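Local coordinates for protein cysteine S-methyltransferase NleE (Escherichia coli O157:H7, PDB 4R29) that probably transfers a methyl group from S-adenosylmethionine to a zinc-finger cysteine of host TAB2 and TAB3, and so blocks NF-kappa-B activation, at residues V63-K66 and A67-F70; E139-D142 and F143-I146; R163-E166 and L167-K171. The protein carries 1 engineered substitution. All coordinates share one frame; numbering follows the deposited sequence.

Interaction 1. Residues V63-K66 and A67-F70; sequences VNEK and ARRF
The carboxylate of Glu-65 reaches both Arg-68 and Arg-69, one turn on in the same helix, and uses its two oxygens differently. OE1 takes the salt bridge: Arg-68 NH2 meets Glu-65 OE1 at 2.7 Å, nearly in the guanidinium plane, whereas Arg-68 NE adds a weak bond to the same oxygen at 3.3 Å. The two side chains cross at about a right angle. With Glu-65 CG anti to the backbone N (chi1 -179°), a bend at chi2 (62°) carries the carboxylate toward the next turn. Folding at chi3 brings the Arg-68 guanidinium back over the helix, so that Asn-64 O lies 3.5 Å above its plane, over the centre. OE2 of Glu-65 instead runs beside Arg-69, 3.7 Å from its CD, and the Arg-69 guanidinium goes on to a salt bridge with Asp-121.

The closer-packed flank faces helix 120-125, where Lys-66 lies on His-123 and Phe-70 on Ala-124; Phe-70 N bonds Lys-66 O at 2.8 Å. Ala-67 and Arg-68 occupy the exposed flank, where Arg-68 NH2 also pairs with Glu-60. Acids one turn earlier face bases one turn later, and their pairing probably offsets much of the local charge, while the Lys-66 and Arg-69 bridges to Glu-127 and Asp-121 tie this surface helix to its neighbour.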
ATOM      1  N   VAL A  63      15.252  12.723   7.035  1.00 42.55           N
ATOM      2  CA  VAL A  63      16.472  11.961   7.305  1.00 40.09           C
ATOM      3  C   VAL A  63      16.454  11.266   8.667  1.00 41.28           C
ATOM      4  O   VAL A  63      16.599  10.050   8.745  1.00 39.99           O
ATOM      5  CB  VAL A  63      17.736  12.838   7.195  1.00 47.79           C
ATOM      6  CG1 VAL A  63      18.970  12.040   7.613  1.00 46.14           C
ATOM      7  CG2 VAL A  63      17.899  13.373   5.777  1.00 44.53           C
ATOM      8  N   ASN A  64      16.266  12.029   9.739  1.00 42.15           N
ATOM      9  CA  ASN A  64      16.299  11.437  11.074  1.00 45.16           C
ATOM     10  C   ASN A  64      15.077  10.578  11.389  1.00 42.40           C
ATOM     11  O   ASN A  64      15.171   9.596  12.135  1.00 43.70           O
ATOM     12  CB  ASN A  64      16.491  12.504  12.158  1.00 47.47           C
ATOM     13  CG  ASN A  64      17.817  13.235  12.030  1.00 49.03           C
ATOM     14  OD1 ASN A  64      17.946  14.382  12.463  1.00 49.77           O
ATOM     15  ND2 ASN A  64      18.806  12.580  11.418  1.00 42.10           N
ATOM     16  N   GLU A  65      13.927  10.953  10.843  1.00 41.70           N
ATOM     17  CA  GLU A  65      12.735  10.147  11.034  1.00 38.22           C
ATOM     18  C   GLU A  65      12.935   8.825  10.302  1.00 36.29           C
ATOM     19  O   GLU A  65      12.671   7.760  10.853  1.00 35.02           O
ATOM     20  CB  GLU A  65      11.488  10.867  10.524  1.00 37.55           C
ATOM     21  CG  GLU A  65      10.185  10.090  10.704  1.00 32.93           C
ATOM     22  CD  GLU A  65       9.841   9.811  12.160  1.00 39.35           C
ATOM     23  OE1 GLU A  65      10.656  10.155  13.049  1.00 41.38           O
ATOM     24  OE2 GLU A  65       8.749   9.241  12.416  1.00 34.25           O
ATOM     25  N   LYS A  66      13.423   8.890   9.069  1.00 31.26           N
ATOM     26  CA  LYS A  66      13.624   7.671   8.305  1.00 33.94           C
ATOM     27  C   LYS A  66      14.568   6.701   9.017  1.00 35.69           C
ATOM     28  O   LYS A  66      14.304   5.501   9.079  1.00 33.40           O
ATOM     29  CB  LYS A  66      14.146   7.955   6.897  1.00 32.95           C
ATOM     30  CG  LYS A  66      14.325   6.677   6.073  1.00 29.23           C
ATOM     31  CD  LYS A  66      14.962   6.952   4.727  1.00 33.50           C
ATOM     32  CE  LYS A  66      15.898   5.808   4.318  1.00 40.11           C
ATOM     33  NZ  LYS A  66      16.733   6.144   3.121  1.00 48.72           N
ATOM     34  N   ALA A  67      15.671   7.218   9.547  1.00 36.10           N
ATOM     35  CA  ALA A  67      16.642   6.362  10.218  1.00 31.51           C
ATOM     36  C   ALA A  67      16.025   5.713  11.442  1.00 31.72           C
ATOM     37  O   ALA A  67      16.248   4.529  11.681  1.00 28.73           O
ATOM     38  CB  ALA A  67      17.896   7.140  10.587  1.00 29.20           C
ATOM     39  N   ARG A  68      15.246   6.478  12.214  1.00 32.94           N
ATOM     40  CA  ARG A  68      14.550   5.919  13.382  1.00 32.20           C
ATOM     41  C   ARG A  68      13.538   4.833  12.988  1.00 31.04           C
ATOM     42  O   ARG A  68      13.478   3.763  13.595  1.00 32.94           O
ATOM     43  CB  ARG A  68      13.838   7.009  14.198  1.00 35.02           C
ATOM     44  CG  ARG A  68      14.748   7.823  15.123  1.00 39.33           C
ATOM     45  CD  ARG A  68      13.948   8.782  16.015  1.00 41.20           C
ATOM     46  NE  ARG A  68      13.111   9.696  15.234  1.00 44.50           N
ATOM     47  CZ  ARG A  68      13.459  10.936  14.898  1.00 44.64           C
ATOM     48  NH1 ARG A  68      14.631  11.428  15.281  1.00 44.77           N
ATOM     49  NH2 ARG A  68      12.635  11.690  14.176  1.00 42.46           N
ATOM     50  N   ARG A  69      12.734   5.108  11.975  1.00 29.71           N
ATOM     51  CA  ARG A  69      11.766   4.126  11.522  1.00 29.38           C
ATOM     52  C   ARG A  69      12.468   2.880  10.963  1.00 25.87           C
ATOM     53  O   ARG A  69      12.020   1.754  11.187  1.00 22.81           O
ATOM     54  CB  ARG A  69      10.832   4.759  10.499  1.00 24.80           C
ATOM     55  CG  ARG A  69      10.079   5.954  11.060  1.00 33.58           C
ATOM     56  CD  ARG A  69       9.175   5.546  12.226  1.00 30.27           C
ATOM     57  NE  ARG A  69       7.975   4.873  11.740  1.00 27.54           N
ATOM     58  CZ  ARG A  69       7.166   4.144  12.497  1.00 28.60           C
ATOM     59  NH1 ARG A  69       7.425   3.985  13.783  1.00 32.59           N
ATOM     60  NH2 ARG A  69       6.096   3.579  11.968  1.00 32.56           N
ATOM     61  N   PHE A  70      13.588   3.089  10.279  1.00 23.07           N
ATOM     62  CA  PHE A  70      14.339   1.987   9.673  1.00 25.81           C
ATOM     63  C   PHE A  70      14.902   1.033  10.732  1.00 25.60           C
ATOM     64  O   PHE A  70      14.876  -0.187  10.556  1.00 22.14           O
ATOM     65  CB  PHE A  70      15.448   2.517   8.760  1.00 24.24           C
ATOM     66  CG  PHE A  70      16.154   1.449   7.966  1.00 27.80           C
ATOM     67  CD1 PHE A  70      15.433   0.505   7.238  1.00 26.75           C
ATOM     68  CD2 PHE A  70      17.546   1.407   7.919  1.00 23.99           C
ATOM     69  CE1 PHE A  70      16.091  -0.480   6.474  1.00 25.16           C
ATOM     70  CE2 PHE A  70      18.207   0.434   7.179  1.00 27.91           C
ATOM     71  CZ  PHE A  70      17.476  -0.513   6.451  1.00 29.23           C
TER

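Interaction 2. Residues E139-D142 and F143-I146; sequences ENND and FLYI
Asn-141, Phe-143 and Leu-144 meet in the turn between strands 131-137 and 145-151. Along 139-142 the chain first leaves its strand through Glu-139, whose backbone N makes a weak bond to the Tyr-168 hydroxyl, and then passes Asn-140, which has a left-handed backbone conformation (phi 60°). Asn-141 follows with its side chain directed into the turn, CG anti to the backbone N (chi1 -172°). Its OD1 accepts two backbone N-H groups: Leu-144 N stands 2.7 Å from Asn-141 OD1 and Phe-143 N 2.9 Å from it. The two donors reach the oxygen from opposite faces of the amide plane, which should restrict rotation of the amide.

The same oxygen lies over the Phe-143 ring, 3.6 Å above its centre, with the amide and ring planes 78° apart. Asn-141 ND2 rests 3.6 Å from Leu-144 CD2. Between the two arms of the turn, a water donates to both Asn-141 O and Leu-144 O, at 2.8 Å each, and so bridges the two carbonyls. Asp-142 closes the segment, its carboxylate lying clear of the other segment; the chain reverses here and at Phe-143, whose ring turns to Tyr-42. Asn-141 OD1 accepting from Phe-143 N, two residues on, is an Asx turn, here with a second bond from Leu-144 N, at the bend of an antiparallel beta-hairpin.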
ATOM      1  N   GLU A 139      -6.248   5.858  -7.820  1.00 45.19           N
ATOM      2  CA  GLU A 139      -7.422   6.173  -8.622  1.00 47.69           C
ATOM      3  C   GLU A 139      -8.196   7.334  -7.989  1.00 47.05           C
ATOM      4  O   GLU A 139      -8.373   7.379  -6.771  1.00 45.48           O
ATOM      5  CB  GLU A 139      -8.321   4.932  -8.681  1.00 47.35           C
ATOM      6  CG  GLU A 139      -9.608   5.110  -9.459  1.00 53.02           C
ATOM      7  CD  GLU A 139      -9.355   5.272 -10.939  1.00 52.71           C
ATOM      8  OE1 GLU A 139      -8.168   5.373 -11.334  1.00 54.52           O
ATOM      9  OE2 GLU A 139     -10.341   5.292 -11.703  1.00 45.42           O
ATOM     10  N   ASN A 140      -8.642   8.279  -8.807  1.00 44.88           N
ATOM     11  CA  ASN A 140      -9.548   9.318  -8.326  1.00 42.76           C
ATOM     12  C   ASN A 140      -8.979  10.173  -7.193  1.00 43.98           C
ATOM     13  O   ASN A 140      -9.728  10.751  -6.398  1.00 45.28           O
ATOM     14  CB  ASN A 140     -10.895   8.705  -7.899  1.00 46.47           C
ATOM     15  CG  ASN A 140     -10.774   7.799  -6.658  1.00 61.82           C
ATOM     16  OD1 ASN A 140     -10.411   8.255  -5.565  1.00 64.36           O
ATOM     17  ND2 ASN A 140     -11.080   6.513  -6.830  1.00 57.60           N
ATOM     18  N   ASN A 141      -7.659  10.261  -7.107  1.00 42.85           N
ATOM     19  CA  ASN A 141      -7.051  11.104  -6.090  1.00 39.14           C
ATOM     20  C   ASN A 141      -5.763  11.721  -6.612  1.00 42.32           C
ATOM     21  O   ASN A 141      -4.986  11.066  -7.316  1.00 43.25           O
ATOM     22  CB  ASN A 141      -6.814  10.323  -4.793  1.00 42.00           C
ATOM     23  CG  ASN A 141      -6.361  11.214  -3.637  1.00 39.83           C
ATOM     24  OD1 ASN A 141      -5.207  11.632  -3.573  1.00 43.02           O
ATOM     25  ND2 ASN A 141      -7.266  11.481  -2.707  1.00 39.00           N
ATOM     26  N   ASP A 142      -5.551  12.985  -6.260  1.00 43.37           N
ATOM     27  CA  ASP A 142      -4.464  13.784  -6.811  1.00 41.32           C
ATOM     28  C   ASP A 142      -3.121  13.626  -6.101  1.00 42.45           C
ATOM     29  O   ASP A 142      -2.072  13.874  -6.689  1.00 45.14           O
ATOM     30  CB  ASP A 142      -4.847  15.259  -6.800  1.00 38.80           C
ATOM     31  CG  ASP A 142      -4.554  15.924  -8.111  1.00 49.68           C
ATOM     32  OD1 ASP A 142      -4.378  15.180  -9.108  1.00 49.43           O
ATOM     33  OD2 ASP A 142      -4.504  17.177  -8.150  1.00 57.81           O
ATOM     34  N   PHE A 143      -3.141  13.236  -4.840  1.00 36.28           N
ATOM     35  CA  PHE A 143      -1.893  13.213  -4.088  1.00 41.25           C
ATOM     36  C   PHE A 143      -1.562  11.845  -3.515  1.00 37.71           C
ATOM     37  O   PHE A 143      -0.419  11.584  -3.162  1.00 33.34           O
ATOM     38  CB  PHE A 143      -1.903  14.270  -2.977  1.00 41.63           C
ATOM     39  CG  PHE A 143      -3.071  14.159  -2.027  1.00 40.98           C
ATOM     40  CD1 PHE A 143      -3.015  13.306  -0.931  1.00 41.13           C
ATOM     41  CD2 PHE A 143      -4.213  14.922  -2.218  1.00 43.55           C
ATOM     42  CE1 PHE A 143      -4.088  13.202  -0.046  1.00 41.54           C
ATOM     43  CE2 PHE A 143      -5.294  14.827  -1.337  1.00 49.73           C
ATOM     44  CZ  PHE A 143      -5.230  13.966  -0.250  1.00 44.38           C
ATOM     45  N   LEU A 144      -2.571  10.983  -3.436  1.00 34.90           N
ATOM     46  CA  LEU A 144      -2.442   9.688  -2.797  1.00 29.19           C
ATOM     47  C   LEU A 144      -1.796   8.646  -3.712  1.00 30.63           C
ATOM     48  O   LEU A 144      -2.103   8.566  -4.906  1.00 26.74           O
ATOM     49  CB  LEU A 144      -3.820   9.200  -2.352  1.00 32.82           C
ATOM     50  CG  LEU A 144      -4.081   9.074  -0.850  1.00 36.34           C
ATOM     51  CD1 LEU A 144      -3.264  10.078  -0.047  1.00 37.94           C
ATOM     52  CD2 LEU A 144      -5.572   9.206  -0.550  1.00 37.29           C
ATOM     53  N   TYR A 145      -0.889   7.860  -3.140  1.00 28.29           N
ATOM     54  CA  TYR A 145      -0.299   6.718  -3.839  1.00 29.56           C
ATOM     55  C   TYR A 145      -0.590   5.417  -3.101  1.00 24.78           C
ATOM     56  O   TYR A 145      -0.547   5.373  -1.883  1.00 24.35           O
ATOM     57  CB  TYR A 145       1.207   6.904  -3.997  1.00 22.96           C
ATOM     58  CG  TYR A 145       1.543   7.972  -4.987  1.00 28.01           C
ATOM     59  CD1 TYR A 145       1.514   9.314  -4.625  1.00 28.23           C
ATOM     60  CD2 TYR A 145       1.857   7.647  -6.301  1.00 30.82           C
ATOM     61  CE1 TYR A 145       1.800  10.302  -5.544  1.00 31.41           C
ATOM     62  CE2 TYR A 145       2.154   8.631  -7.227  1.00 31.45           C
ATOM     63  CZ  TYR A 145       2.122   9.956  -6.844  1.00 32.01           C
ATOM     64  OH  TYR A 145       2.419  10.938  -7.766  1.00 39.23           O
ATOM     65  N   ILE A 146      -0.907   4.370  -3.851  1.00 28.46           N
ATOM     66  CA  ILE A 146      -1.055   3.031  -3.291  1.00 23.83           C
ATOM     67  C   ILE A 146       0.318   2.357  -3.199  1.00 24.17           C
ATOM     68  O   ILE A 146       1.120   2.429  -4.134  1.00 22.35           O
ATOM     69  CB  ILE A 146      -1.964   2.149  -4.186  1.00 25.27           C
ATOM     70  CG1 ILE A 146      -3.295   2.842  -4.457  1.00 24.99           C
ATOM     71  CG2 ILE A 146      -2.178   0.770  -3.561  1.00 22.38           C
ATOM     72  CD1 ILE A 146      -4.157   2.922  -3.266  1.00 26.12           C
TER
HETATM   73  O   HOH W   1      -2.231  10.514  -6.967  1.00 42.23           O

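Interaction 3. Residues R163-E166 and L167-K171; sequences RFIE and LYNIK
The guanidinium of Arg-163 has Leu-167 over one face and Glu-166 at its edge. Leu-167 CD2 lies 4.1 Å above the guanidinium plane, over its centre, while Glu-166 OE2 is in that plane and accepts from Arg-163 NH1 at 2.8 Å, in a salt bridge. Arg-163 CG stands anti to the backbone N (chi1 -177°) and the chain bends at chi2, which turns the group along the helix toward both partners. The carboxylate oxygen is met nearly head-on down its C-O bond.

The ring of Phe-164 carries Tyr-168 CB over one face, displaced toward the rim. Its own CZ touches Tyr-168 CD1 at 4.1 Å. The two side chains point the same way, one helical turn apart, and their planes are only 30° from parallel, yet with centroids 5.8 Å apart the rings are slid past each other and barely overlap. Phe-164 is buried against Met-198 and Ile-201 of helix 186-201 and against Met-109 and Gln-111 of strand 109-114.

On another flank, Ile-165 and Asn-169 run alongside each other: Asn-169 ND2 is 3.6 Å from Ile-165 CG2. Underneath, successive backbone N-H groups close regular helical turns, among them Tyr-168 N to Phe-164 O at 2.6 Å and Asn-169 N to Ile-165 O at 2.8 Å. The contact thus divides by chemistry. Arg-163 and Glu-166 pair on the exposed flank, with Leu-167 as the apolar floor of the guanidinium, whereas Phe-164, backed by Tyr-168, packs helix 155-181 on strand 109-114 mainly through apolar contact, beside Gln-111, which binds S-adenosylmethionine.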
ATOM      1  N   ARG A 163      -1.938 -10.254  -8.149  1.00 20.66           N
ATOM      2  CA  ARG A 163      -3.348 -10.564  -8.031  1.00 20.64           C
ATOM      3  C   ARG A 163      -4.130  -9.390  -7.419  1.00 21.17           C
ATOM      4  O   ARG A 163      -5.258  -9.106  -7.807  1.00 23.98           O
ATOM      5  CB  ARG A 163      -3.536 -11.830  -7.210  1.00 20.08           C
ATOM      6  CG  ARG A 163      -4.985 -12.287  -7.070  1.00 22.10           C
ATOM      7  CD  ARG A 163      -5.466 -12.817  -8.397  1.00 26.99           C
ATOM      8  NE  ARG A 163      -6.804 -13.399  -8.332  1.00 35.57           N
ATOM      9  CZ  ARG A 163      -7.664 -13.376  -9.349  1.00 37.50           C
ATOM     10  NH1 ARG A 163      -7.331 -12.790 -10.497  1.00 35.21           N
ATOM     11  NH2 ARG A 163      -8.858 -13.929  -9.218  1.00 40.89           N
ATOM     12  N   PHE A 164      -3.524  -8.692  -6.477  1.00 19.37           N
ATOM     13  CA  PHE A 164      -4.175  -7.518  -5.933  1.00 21.17           C
ATOM     14  C   PHE A 164      -4.411  -6.462  -7.008  1.00 20.56           C
ATOM     15  O   PHE A 164      -5.482  -5.873  -7.080  1.00 21.20           O
ATOM     16  CB  PHE A 164      -3.362  -6.915  -4.790  1.00 19.09           C
ATOM     17  CG  PHE A 164      -3.804  -5.536  -4.410  1.00 21.16           C
ATOM     18  CD1 PHE A 164      -4.920  -5.352  -3.612  1.00 20.17           C
ATOM     19  CD2 PHE A 164      -3.123  -4.418  -4.877  1.00 20.84           C
ATOM     20  CE1 PHE A 164      -5.346  -4.076  -3.260  1.00 22.62           C
ATOM     21  CE2 PHE A 164      -3.536  -3.136  -4.528  1.00 23.15           C
ATOM     22  CZ  PHE A 164      -4.654  -2.964  -3.720  1.00 23.11           C
ATOM     23  N   ILE A 165      -3.401  -6.216  -7.831  1.00 20.58           N
ATOM     24  CA  ILE A 165      -3.496  -5.196  -8.863  1.00 21.61           C
ATOM     25  C   ILE A 165      -4.612  -5.512  -9.877  1.00 23.18           C
ATOM     26  O   ILE A 165      -5.346  -4.615 -10.319  1.00 19.76           O
ATOM     27  CB  ILE A 165      -2.135  -4.992  -9.548  1.00 23.06           C
ATOM     28  CG1 ILE A 165      -1.126  -4.436  -8.535  1.00 21.20           C
ATOM     29  CG2 ILE A 165      -2.257  -4.053 -10.749  1.00 18.81           C
ATOM     30  CD1 ILE A 165       0.305  -4.383  -9.071  1.00 24.20           C
ATOM     31  N   GLU A 166      -4.744  -6.789 -10.219  1.00 22.08           N
ATOM     32  CA  GLU A 166      -5.858  -7.249 -11.050  1.00 24.34           C
ATOM     33  C   GLU A 166      -7.199  -6.994 -10.387  1.00 24.32           C
ATOM     34  O   GLU A 166      -8.115  -6.477 -11.027  1.00 20.54           O
ATOM     35  CB  GLU A 166      -5.750  -8.741 -11.333  1.00 23.75           C
ATOM     36  CG  GLU A 166      -4.571  -9.116 -12.177  1.00 27.30           C
ATOM     37  CD  GLU A 166      -4.386 -10.618 -12.230  1.00 36.12           C
ATOM     38  OE1 GLU A 166      -3.277 -11.066 -12.596  1.00 43.70           O
ATOM     39  OE2 GLU A 166      -5.348 -11.347 -11.896  1.00 35.47           O
ATOM     40  N   LEU A 167      -7.330  -7.385  -9.117  1.00 18.68           N
ATOM     41  CA  LEU A 167      -8.587  -7.167  -8.426  1.00 19.57           C
ATOM     42  C   LEU A 167      -8.823  -5.670  -8.283  1.00 20.24           C
ATOM     43  O   LEU A 167      -9.918  -5.184  -8.506  1.00 22.28           O
ATOM     44  CB  LEU A 167      -8.611  -7.880  -7.067  1.00 22.37           C
ATOM     45  CG  LEU A 167      -8.470  -9.408  -7.123  1.00 22.14           C
ATOM     46  CD1 LEU A 167      -8.408 -10.040  -5.745  1.00 19.76           C
ATOM     47  CD2 LEU A 167      -9.618 -10.010  -7.931  1.00 25.97           C
ATOM     48  N   TYR A 168      -7.780  -4.930  -7.944  1.00 20.98           N
ATOM     49  CA  TYR A 168      -7.907  -3.487  -7.815  1.00 23.15           C
ATOM     50  C   TYR A 168      -8.371  -2.831  -9.121  1.00 24.57           C
ATOM     51  O   TYR A 168      -9.160  -1.891  -9.106  1.00 21.91           O
ATOM     52  CB  TYR A 168      -6.585  -2.883  -7.398  1.00 20.56           C
ATOM     53  CG  TYR A 168      -6.630  -1.386  -7.257  1.00 24.46           C
ATOM     54  CD1 TYR A 168      -7.135  -0.800  -6.103  1.00 25.35           C
ATOM     55  CD2 TYR A 168      -6.166  -0.557  -8.271  1.00 23.98           C
ATOM     56  CE1 TYR A 168      -7.174   0.566  -5.954  1.00 25.94           C
ATOM     57  CE2 TYR A 168      -6.204   0.818  -8.137  1.00 24.37           C
ATOM     58  CZ  TYR A 168      -6.710   1.372  -6.972  1.00 28.94           C
ATOM     59  OH  TYR A 168      -6.760   2.734  -6.810  1.00 34.43           O
ATOM     60  N   ASN A 169      -7.853  -3.318 -10.241  1.00 20.49           N
ATOM     61  CA  ASN A 169      -8.229  -2.792 -11.541  1.00 26.00           C
ATOM     62  C   ASN A 169      -9.673  -3.129 -11.889  1.00 25.22           C
ATOM     63  O   ASN A 169     -10.373  -2.343 -12.507  1.00 21.30           O
ATOM     64  CB  ASN A 169      -7.291  -3.325 -12.626  1.00 19.96           C
ATOM     65  CG  ASN A 169      -5.950  -2.614 -12.639  1.00 24.36           C
ATOM     66  OD1 ASN A 169      -5.841  -1.468 -12.210  1.00 26.80           O
ATOM     67  ND2 ASN A 169      -4.921  -3.296 -13.125  1.00 24.41           N
ATOM     68  N   ILE A 170     -10.106  -4.321 -11.504  1.00 21.88           N
ATOM     69  CA  ILE A 170     -11.478  -4.697 -11.730  1.00 23.72           C
ATOM     70  C   ILE A 170     -12.388  -3.777 -10.928  1.00 25.79           C
ATOM     71  O   ILE A 170     -13.356  -3.239 -11.463  1.00 22.74           O
ATOM     72  CB  ILE A 170     -11.733  -6.129 -11.317  1.00 24.02           C
ATOM     73  CG1 ILE A 170     -11.075  -7.088 -12.307  1.00 24.20           C
ATOM     74  CG2 ILE A 170     -13.233  -6.383 -11.209  1.00 25.00           C
ATOM     75  CD1 ILE A 170     -11.222  -8.547 -11.893  1.00 27.24           C
ATOM     76  N   LYS A 171     -12.067  -3.586  -9.649  1.00 21.66           N
ATOM     77  CA  LYS A 171     -12.862  -2.694  -8.810  1.00 23.02           C
ATOM     78  C   LYS A 171     -12.954  -1.307  -9.439  1.00 25.10           C
ATOM     79  O   LYS A 171     -14.041  -0.788  -9.644  1.00 25.01           O
ATOM     80  CB  LYS A 171     -12.280  -2.566  -7.402  1.00 24.30           C
ATOM     81  CG  LYS A 171     -13.196  -1.806  -6.428  1.00 23.52           C
ATOM     82  CD  LYS A 171     -12.410  -0.861  -5.540  1.00 28.18           C
ATOM     83  CE  LYS A 171     -13.004  -0.746  -4.119  1.00 26.07           C
ATOM     84  NZ  LYS A 171     -14.509  -0.658  -4.069  1.00 22.64           N
TER

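Overall arrangement
The three local contacts lie in series along the chain, and only interactions 2 and 3 touch. Strand 145-151 leads from the hairpin of interaction 2 into helix 155-181, and Ile-146 CG2 packs 4.2 Å from Phe-164 CE2, while Glu-139 CB reaches Tyr-168 OH at 3.3 Å. The centres of interactions 2 and 3 are about 16 Å apart. Interaction 1 stands apart, with its centre about 32 Å from that of interaction 3 and across the centre of the chain. Distance from the cofactor grows from interaction 3 to 2 to 1: the Phe-164 side chain is about 6 Å from bound S-adenosylmethionine, that of Leu-144 about 12 Å and that of Arg-69 about 14 Å.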